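Lipoprotein, putative (Bacillus anthracis, PDB 4NOH) is of unknown function but, as a putative lipoprotein of an uncharacterised lipoprotein family, may bind lipid. Local coordinates at residues Q17-Y22 with E27-F32; M60-K63 with D68-P71; D97-K102 with D124-K129; D111-K114 with M118-V121. All coordinates share one frame; numbering follows the deposited sequence. Where two conformers were deposited one is given.

Overall arrangement
The four contacts tie parts of one 167-residue modelled chain, three of them to its nine-stranded mixed sheet. Interaction 1 lays helix 12-21 on strand 26-39, and interaction 3 faces the turn before strand 99-103 with helix 124-128; their centres lie about 29 Å apart, on opposite sides of the chain's centre. Interaction 4, about 6 Å from that centre, brings a loop to strand 118-122, which runs on into the helix of interaction 3. Interaction 2 belongs to a separate three-stranded antiparallel sheet, yet its centre is about 10 Å from that of interaction 4, and the two touch: Lys-62 NZ forms a 2.7 Å salt bridge with Asp-111 OD1.

Interaction 1: residues Q17-Y22 with E27-F32; sequences QTMDQY and ESQNKF
Met-19, a selenomethionine, and Gln-29 meet where helix 12-21 packs on strand 26-39, consecutive elements of an alpha/beta fold in which the helix lies against the large mixed sheet. The backbones stay well apart, with 8.1 Å between Met-19 CA and Gln-29 CA, and side chains span the gap.

Polar contact is indirect. One water lies between the amide end of Gln-29 and the last turn of the helix, and gives a weak hydrogen bond to Met-19 O at 3.1 Å. Gln-29 NE2 is 2.5 Å from the same water, too short for an ordinary N-H...O bond, so that half of the bridge is doubtful.

The rest is van der Waals contact. The two chains slide past each other in opposite directions, so that each one's tip lies along the other's stem. Gln-29 starts from a chi1 of 65°, with CG lodged between its own backbone N and carbonyl carbon, and is extended beyond CG. Met-19 also touches Ala-140 of strand 134-142, whose neighbouring Ser-141 is faced by both Glu-27 and Ser-28 in a classic beta bulge. In the conformer described, the bend of Met-19 at chi2 (-67°) brings its selenium beside the amide of Gln-29, SE standing 3.7 Å from NE2. Gln-29 OE1 lies against Met-19 CB at 3.7 Å, while Met-19 CE reaches Gln-29 CB at 3.8 Å.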
# COMPACT_ATOMS: atom_id res chain seq x y z
N GLN A 17 -12.21 -3.10 11.97
CA GLN A 17 -13.64 -2.91 12.18
C GLN A 17 -14.40 -3.00 10.86
O GLN A 17 -15.55 -3.42 10.84
CB GLN A 17 -13.95 -1.56 12.84
CG GLN A 17 -13.55 -1.47 14.31
CD GLN A 17 -13.99 -0.17 14.93
OE1 GLN A 17 -15.14 0.23 14.79
NE2 GLN A 17 -13.08 0.50 15.62
N THR A 18 -13.77 -2.54 9.79
CA THR A 18 -14.41 -2.56 8.49
C THR A 18 -14.49 -4.00 7.99
O THR A 18 -15.53 -4.42 7.50
CB THR A 18 -13.65 -1.66 7.51
OG1 THR A 18 -13.69 -0.31 8.02
CG2 THR A 18 -14.30 -1.71 6.15
N MSE A 19 -13.40 -4.75 8.13
CA MSE A 19 -13.42 -6.16 7.75
C MSE A 19 -14.52 -6.84 8.53
O MSE A 19 -15.37 -7.55 7.95
CB MSE A 19 -12.11 -6.84 8.13
CG MSE A 19 -10.93 -6.20 7.42
SE MSE A 19 -11.06 -6.53 5.48
CE MSE A 19 -9.18 -6.13 5.11
N ASP A 20 -14.56 -6.60 9.84
CA ASP A 20 -15.54 -7.24 10.71
C ASP A 20 -16.97 -6.93 10.26
O ASP A 20 -17.81 -7.81 10.23
CB ASP A 20 -15.37 -6.83 12.18
CG ASP A 20 -14.05 -7.30 12.79
OD1 ASP A 20 -13.34 -8.14 12.18
OD2 ASP A 20 -13.70 -6.81 13.90
N GLN A 21 -17.22 -5.69 9.89
CA GLN A 21 -18.55 -5.29 9.48
C GLN A 21 -19.06 -6.08 8.27
O GLN A 21 -20.24 -6.40 8.16
CB GLN A 21 -18.55 -3.80 9.18
CG GLN A 21 -19.89 -3.26 8.75
CD GLN A 21 -19.87 -1.76 8.58
OE1 GLN A 21 -18.83 -1.11 8.74
NE2 GLN A 21 -21.03 -1.20 8.23
N TYR A 22 -18.15 -6.37 7.35
CA TYR A 22 -18.49 -7.05 6.12
C TYR A 22 -17.94 -8.47 6.01
O TYR A 22 -17.88 -9.03 4.91
CB TYR A 22 -17.94 -6.19 4.94
CG TYR A 22 -18.58 -4.83 4.90
CD1 TYR A 22 -19.92 -4.70 4.57
CD2 TYR A 22 -17.86 -3.69 5.18
CE1 TYR A 22 -20.53 -3.45 4.54
CE2 TYR A 22 -18.45 -2.44 5.16
CZ TYR A 22 -19.78 -2.33 4.84
OH TYR A 22 -20.38 -1.06 4.81
N GLU A 27 -14.45 -12.85 0.98
CA GLU A 27 -13.90 -14.19 0.83
C GLU A 27 -12.47 -14.28 1.25
O GLU A 27 -12.01 -15.36 1.61
CB GLU A 27 -14.07 -14.70 -0.59
CG GLU A 27 -13.38 -13.92 -1.68
CD GLU A 27 -13.64 -14.53 -3.05
OE1 GLU A 27 -14.56 -15.37 -3.16
OE2 GLU A 27 -12.91 -14.17 -4.00
N SER A 28 -11.72 -13.19 1.15
CA SER A 28 -10.36 -13.22 1.62
C SER A 28 -9.90 -11.85 2.03
O SER A 28 -10.44 -10.86 1.58
CB SER A 28 -9.40 -13.79 0.60
OG SER A 28 -9.23 -12.95 -0.51
N GLN A 29 -8.90 -11.79 2.88
CA GLN A 29 -8.34 -10.51 3.25
C GLN A 29 -6.90 -10.65 3.63
O GLN A 29 -6.44 -11.70 4.02
CB GLN A 29 -9.17 -9.86 4.35
CG GLN A 29 -9.15 -10.60 5.64
CD GLN A 29 -10.25 -10.19 6.63
OE1 GLN A 29 -9.97 -9.89 7.80
NE2 GLN A 29 -11.46 -10.16 6.18
N ASN A 30 -6.20 -9.55 3.49
CA ASN A 30 -4.78 -9.45 3.78
C ASN A 30 -4.55 -8.14 4.51
O ASN A 30 -5.13 -7.10 4.15
CB ASN A 30 -3.94 -9.49 2.48
CG ASN A 30 -4.13 -10.76 1.68
OD1 ASN A 30 -5.11 -10.90 0.95
ND2 ASN A 30 -3.16 -11.65 1.74
N LYS A 31 -3.73 -8.16 5.53
CA LYS A 31 -3.34 -6.94 6.24
C LYS A 31 -1.83 -6.77 6.15
O LYS A 31 -1.05 -7.71 6.40
CB LYS A 31 -3.78 -6.97 7.69
CG LYS A 31 -5.30 -6.91 7.85
CD LYS A 31 -5.72 -7.00 9.31
CE LYS A 31 -5.24 -8.29 9.95
NZ LYS A 31 -5.87 -8.49 11.29
N PHE A 32 -1.42 -5.58 5.78
CA PHE A 32 -0.01 -5.24 5.63
C PHE A 32 0.27 -4.02 6.49
O PHE A 32 -0.49 -3.06 6.46
CB PHE A 32 0.34 -4.91 4.16
CG PHE A 32 -0.11 -5.94 3.15
CD1 PHE A 32 0.60 -7.12 2.98
CD2 PHE A 32 -1.23 -5.72 2.38
CE1 PHE A 32 0.19 -8.06 2.06
CE2 PHE A 32 -1.65 -6.68 1.46
CZ PHE A 32 -0.94 -7.84 1.31
O HOH W 1 -13.61 -10.09 7.37

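Interaction 2: residues M60-K63 with D68-P71; sequences MLKK and DVEP
Lys-62 and Pro-71 lie side by side and point the same way, on the face of the sheet that Val-69 also approaches. Starting beside its own backbone N (chi1 -53°), the lysine chain runs extended beyond CG, and its methylenes serve as a hydrophobic rod: CE comes to 4.2 Å from Pro-71 CG. Val-69 is set differently, crossing that rod at a slant, and its CG2 branch presses on Lys-62 CD at 3.6 Å. The ammonium end passes beyond both apolar neighbours to a salt bridge with Asp-111 and a hydrogen bond to Glu-167 O, so a buried charge is paired at the far end of an apolar shaft.

On the other face Lys-63 and Glu-70 form the antiparallel hydrogen-bonded pair. Lys-63 N gives a bond of 2.7 Å to Glu-70 O, and the return bond from Glu-70 N to Lys-63 O measures 2.8 Å. Their side chains carry opposite charges, but in the Glu-70 conformer described NZ of Lys-63 and OE1 of Glu-70 remain 4.6 Å apart. At the non-hydrogen-bonded pair the backbones close up, with Lys-62 CA and Pro-71 CA 3.9 Å apart.

These features describe a beta hairpin, strands 61-65 and 68-71, which strand 107-109 extends into a three-stranded antiparallel sheet.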
# COMPACT_ATOMS: atom_id res chain seq x y z
N MSE A 60 -0.45 -6.87 -5.52
CA MSE A 60 -0.96 -5.55 -5.09
C MSE A 60 -0.06 -4.39 -5.35
O MSE A 60 -0.49 -3.25 -5.18
CB MSE A 60 -1.39 -5.62 -3.61
CG MSE A 60 -2.82 -6.14 -3.47
SE MSE A 60 -4.19 -5.02 -4.42
CE MSE A 60 -4.74 -6.41 -5.68
N LEU A 61 1.19 -4.65 -5.71
CA LEU A 61 2.10 -3.60 -6.15
C LEU A 61 2.05 -3.62 -7.65
O LEU A 61 2.42 -4.60 -8.29
CB LEU A 61 3.51 -3.79 -5.61
CG LEU A 61 3.71 -3.42 -4.13
CD1 LEU A 61 5.06 -3.91 -3.67
CD2 LEU A 61 3.64 -1.91 -3.93
N LYS A 62 1.61 -2.53 -8.25
CA LYS A 62 1.37 -2.50 -9.68
C LYS A 62 2.06 -1.35 -10.39
O LYS A 62 1.98 -0.21 -9.95
CB LYS A 62 -0.16 -2.39 -9.93
CG LYS A 62 -1.00 -3.45 -9.22
CD LYS A 62 -2.42 -3.54 -9.75
CE LYS A 62 -3.24 -4.61 -9.06
NZ LYS A 62 -4.59 -4.80 -9.66
N LYS A 63 2.72 -1.67 -11.50
CA LYS A 63 3.38 -0.66 -12.30
C LYS A 63 2.33 0.07 -13.10
O LYS A 63 1.41 -0.56 -13.66
CB LYS A 63 4.39 -1.29 -13.25
CG LYS A 63 5.17 -0.26 -14.08
CD LYS A 63 5.97 -0.87 -15.23
CE LYS A 63 6.64 -2.18 -14.86
NZ LYS A 63 5.73 -3.36 -15.03
N ASP A 68 -3.38 2.30 -17.39
CA ASP A 68 -3.77 1.10 -16.67
C ASP A 68 -2.64 0.69 -15.71
O ASP A 68 -1.71 1.44 -15.51
CB ASP A 68 -4.05 -0.03 -17.65
CG ASP A 68 -5.10 -1.02 -17.15
OD1 ASP A 68 -5.08 -1.39 -15.96
OD2 ASP A 68 -5.94 -1.43 -17.98
N VAL A 69 -2.75 -0.50 -15.13
CA VAL A 69 -1.74 -0.99 -14.19
C VAL A 69 -1.44 -2.44 -14.45
O VAL A 69 -2.28 -3.18 -14.96
CB VAL A 69 -2.18 -0.83 -12.71
CG1 VAL A 69 -2.11 0.63 -12.27
CG2 VAL A 69 -3.56 -1.42 -12.46
N GLU A 70 -0.21 -2.85 -14.13
CA GLU A 70 0.22 -4.23 -14.29
C GLU A 70 1.02 -4.62 -13.05
O GLU A 70 1.99 -3.95 -12.71
CB GLU A 70 1.11 -4.38 -15.54
CG GLU A 70 0.42 -4.10 -16.86
CD GLU A 70 1.34 -4.29 -18.06
OE1 GLU A 70 2.43 -4.88 -17.90
OE2 GLU A 70 0.95 -3.87 -19.18
N PRO A 71 0.60 -5.70 -12.36
CA PRO A 71 1.31 -6.13 -11.16
C PRO A 71 2.74 -6.52 -11.44
O PRO A 71 3.02 -7.24 -12.43
CB PRO A 71 0.53 -7.35 -10.69
CG PRO A 71 -0.81 -7.20 -11.28
CD PRO A 71 -0.62 -6.49 -12.59

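Interaction 3: residues D97-K102 with D124-K129; sequences DGKKMK and DAEYAK
Asp-97 and Lys-129 are the residues whose CA atoms come nearest, 8.0 Å apart, where the turn leading into strand 99-103 faces helix 124-128. It is a surface contact at one end of the large mixed sheet: a beta hairpin of strands 95-96 and 99-103, whose connection includes Asp-97 and Gly-98, is brought against the short helix that follows strand 118-122.

Lys-99 and Glu-126 meet at about a right angle. The chi1 of Lys-99 (-59°) sets its CG 3.4 Å from Glu-126 OE1, and the bend at chi2 brings CE back to 3.6 Å from the same oxygen. Its ammonium goes past that oxygen, and a water completes the link, accepting from Lys-99 NZ at 3.0 Å and donating to Glu-126 OE2 at 2.8 Å. The same OE2 takes a salt bridge from Lys-129 NZ, which meets it from above the carboxylate plane, 42° out of it. Glu-126 is therefore held both by Lys-129, three residues on, and, through water, by Lys-99, and the positive charges around it would be expected to stabilise its ionised form.

Asp-97 likewise crosses Lys-129 nearly perpendicularly, its carboxylate alongside the lysine's aliphatic root. Here the closest side-chain approach is Asp-97 OD2 to Lys-129 CB, at 3.8 Å.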
# COMPACT_ATOMS: atom_id res chain seq x y z
N ASP A 97 15.26 8.44 7.23
CA ASP A 97 16.05 8.08 8.40
C ASP A 97 17.56 8.13 8.04
O ASP A 97 18.32 7.23 8.38
CB ASP A 97 15.62 6.69 8.88
CG ASP A 97 16.01 6.41 10.33
OD1 ASP A 97 16.31 7.38 11.07
OD2 ASP A 97 15.98 5.22 10.73
N GLY A 98 17.95 9.19 7.34
CA GLY A 98 19.33 9.40 6.91
C GLY A 98 19.85 8.53 5.77
O GLY A 98 21.03 8.59 5.43
N LYS A 99 18.96 7.74 5.16
CA LYS A 99 19.34 6.83 4.07
C LYS A 99 18.69 7.25 2.74
O LYS A 99 17.49 7.47 2.69
CB LYS A 99 18.88 5.42 4.42
CG LYS A 99 19.45 4.85 5.72
CD LYS A 99 20.94 4.64 5.64
CE LYS A 99 21.46 4.00 6.91
NZ LYS A 99 22.91 3.70 6.81
N LYS A 100 19.49 7.34 1.68
CA LYS A 100 19.00 7.72 0.35
C LYS A 100 18.39 6.49 -0.35
O LYS A 100 18.99 5.41 -0.37
CB LYS A 100 20.13 8.31 -0.49
CG LYS A 100 19.70 8.85 -1.85
CD LYS A 100 20.83 9.60 -2.56
CE LYS A 100 21.31 10.83 -1.80
NZ LYS A 100 20.24 11.86 -1.63
N MSE A 101 17.17 6.64 -0.84
CA MSE A 101 16.50 5.56 -1.53
C MSE A 101 16.86 5.53 -2.99
O MSE A 101 17.16 6.56 -3.60
CB MSE A 101 14.98 5.79 -1.46
CG MSE A 101 14.40 5.85 -0.04
SE MSE A 101 14.49 4.11 0.91
CE MSE A 101 16.03 4.55 2.05
N LYS A 102 16.81 4.35 -3.56
CA LYS A 102 17.04 4.16 -4.99
C LYS A 102 15.71 4.17 -5.73
O LYS A 102 14.80 3.42 -5.38
CB LYS A 102 17.69 2.82 -5.20
CG LYS A 102 18.07 2.49 -6.61
CD LYS A 102 18.34 1.00 -6.78
CE LYS A 102 19.22 0.42 -5.70
NZ LYS A 102 19.41 -1.03 -5.97
N ASP A 124 14.10 -5.14 6.67
CA ASP A 124 13.38 -5.32 7.90
C ASP A 124 14.14 -4.63 9.06
O ASP A 124 13.53 -4.03 9.93
CB ASP A 124 13.18 -6.81 8.21
CG ASP A 124 12.21 -7.52 7.26
OD1 ASP A 124 11.73 -6.92 6.27
OD2 ASP A 124 11.89 -8.71 7.56
N ALA A 125 15.47 -4.71 9.07
CA ALA A 125 16.23 -4.09 10.14
C ALA A 125 16.15 -2.56 10.08
O ALA A 125 16.10 -1.90 11.11
CB ALA A 125 17.68 -4.55 10.10
N GLU A 126 16.17 -2.02 8.87
CA GLU A 126 16.08 -0.58 8.68
C GLU A 126 14.70 -0.06 9.09
O GLU A 126 14.58 1.03 9.72
CB GLU A 126 16.43 -0.19 7.23
CG GLU A 126 17.92 -0.31 6.90
CD GLU A 126 18.76 0.74 7.58
OE1 GLU A 126 18.56 1.95 7.30
OE2 GLU A 126 19.66 0.38 8.38
N TYR A 127 13.69 -0.83 8.77
CA TYR A 127 12.30 -0.45 9.08
C TYR A 127 12.07 -0.36 10.59
O TYR A 127 11.35 0.53 11.06
CB TYR A 127 11.35 -1.46 8.47
CG TYR A 127 9.87 -1.26 8.75
CD1 TYR A 127 9.08 -0.48 7.93
CD2 TYR A 127 9.25 -1.92 9.79
CE1 TYR A 127 7.72 -0.31 8.16
CE2 TYR A 127 7.89 -1.77 10.03
CZ TYR A 127 7.13 -0.97 9.19
OH TYR A 127 5.78 -0.82 9.42
N ALA A 128 12.74 -1.24 11.33
CA ALA A 128 12.58 -1.31 12.77
C ALA A 128 13.00 -0.02 13.44
O ALA A 128 12.53 0.28 14.52
CB ALA A 128 13.38 -2.49 13.33
N LYS A 129 13.88 0.72 12.80
CA LYS A 129 14.42 1.95 13.35
C LYS A 129 13.62 3.20 13.00
O LYS A 129 13.92 4.29 13.52
CB LYS A 129 15.86 2.12 12.85
CG LYS A 129 16.76 0.95 13.22
CD LYS A 129 18.23 1.13 12.84
CE LYS A 129 18.44 1.38 11.36
NZ LYS A 129 19.87 1.48 10.96
O HOH W 2 16.31 3.18 8.84
O HOH W 3 22.32 0.85 7.60

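Interaction 4: residues D111-K114 with M118-V121; sequences DARK and MYAV
Two first torsions bring Arg-113 and Tyr-119 together. Tyr-119 leaves its strand with chi1 -50°, CG beside the backbone N, and its ring extends until the hydroxyl reaches the loop backbone. Arg-113 sets CG opposite its own N (chi1 -171°) and bends at chi3, which turns the guanidinium back along the edge of the ring. The phenol oxygen then rests on the root of the arginine, with Tyr-119 OH 3.6 Å from Arg-113 CA and 3.7 Å from its CG. Farther out, Arg-113 NH1 lies near the ring plane, at an edge, 4.0 Å from Tyr-119 CE1; the guanidinium and ring planes are 54° apart.

The contact lies within the connection from strand 107-109, of the small antiparallel sheet, to strand 118-122 inside the large mixed one, and Tyr-119 also packs on Val-108 and Ile-109. The arginine's own hydrogen bonds go elsewhere, NH2 to Asn-106 OD1 and NH1 to Asp-117 O.

A water in the plane of the tyrosine ring bridges the two segments: it hydrogen-bonds Tyr-119 OH at 2.7 Å and accepts from Lys-114 N at 3.0 Å.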
# COMPACT_ATOMS: atom_id res chain seq x y z
N ASP A 111 -4.86 -0.03 -7.82
CA ASP A 111 -5.02 0.41 -9.21
C ASP A 111 -4.87 1.90 -9.47
O ASP A 111 -4.94 2.36 -10.63
CB ASP A 111 -6.37 -0.10 -9.74
CG ASP A 111 -6.47 -1.64 -9.77
OD1 ASP A 111 -5.56 -2.34 -9.33
OD2 ASP A 111 -7.50 -2.16 -10.24
N ALA A 112 -4.55 2.63 -8.41
CA ALA A 112 -4.37 4.06 -8.49
C ALA A 112 -3.53 4.49 -7.30
O ALA A 112 -3.47 3.79 -6.28
CB ALA A 112 -5.73 4.74 -8.41
N ARG A 113 -2.91 5.65 -7.40
CA ARG A 113 -2.13 6.21 -6.31
C ARG A 113 -3.06 6.77 -5.26
O ARG A 113 -3.73 7.78 -5.47
CB ARG A 113 -1.27 7.33 -6.85
CG ARG A 113 -0.25 7.83 -5.82
CD ARG A 113 0.54 9.05 -6.30
NE ARG A 113 0.92 8.74 -7.66
CZ ARG A 113 1.90 7.92 -8.00
NH1 ARG A 113 2.78 7.50 -7.08
NH2 ARG A 113 2.02 7.56 -9.25
N LYS A 114 -3.16 6.10 -4.13
CA LYS A 114 -4.04 6.52 -3.05
C LYS A 114 -3.26 6.54 -1.74
O LYS A 114 -2.31 5.79 -1.57
CB LYS A 114 -5.22 5.55 -2.95
CG LYS A 114 -6.14 5.57 -4.14
CD LYS A 114 -6.94 6.84 -4.25
CE LYS A 114 -7.87 6.80 -5.44
NZ LYS A 114 -8.68 8.05 -5.59
N MSE A 118 4.43 8.69 -2.52
CA MSE A 118 5.51 7.75 -2.84
C MSE A 118 5.40 6.55 -1.93
O MSE A 118 4.71 6.57 -0.89
CB MSE A 118 6.89 8.39 -2.60
CG MSE A 118 6.95 9.69 -3.35
SE MSE A 118 8.75 10.43 -3.24
CE MSE A 118 8.70 11.02 -1.37
N TYR A 119 6.10 5.49 -2.29
CA TYR A 119 6.11 4.23 -1.55
C TYR A 119 7.57 3.83 -1.41
O TYR A 119 8.32 3.88 -2.36
CB TYR A 119 5.38 3.14 -2.30
CG TYR A 119 3.99 3.51 -2.79
CD1 TYR A 119 3.84 4.24 -3.95
CD2 TYR A 119 2.84 3.13 -2.10
CE1 TYR A 119 2.62 4.57 -4.43
CE2 TYR A 119 1.58 3.47 -2.59
CZ TYR A 119 1.49 4.20 -3.75
OH TYR A 119 0.28 4.54 -4.27
N ALA A 120 7.99 3.45 -0.23
CA ALA A 120 9.40 3.06 -0.03
C ALA A 120 9.46 1.68 0.58
O ALA A 120 8.60 1.31 1.37
CB ALA A 120 10.13 4.06 0.85
N VAL A 121 10.48 0.91 0.21
CA VAL A 121 10.69 -0.39 0.80
C VAL A 121 12.11 -0.43 1.30
O VAL A 121 13.04 -0.18 0.55
CB VAL A 121 10.40 -1.54 -0.18
CG1 VAL A 121 10.52 -2.88 0.52
CG2 VAL A 121 9.02 -1.38 -0.83
O HOH W 4 -2.06 3.39 -3.56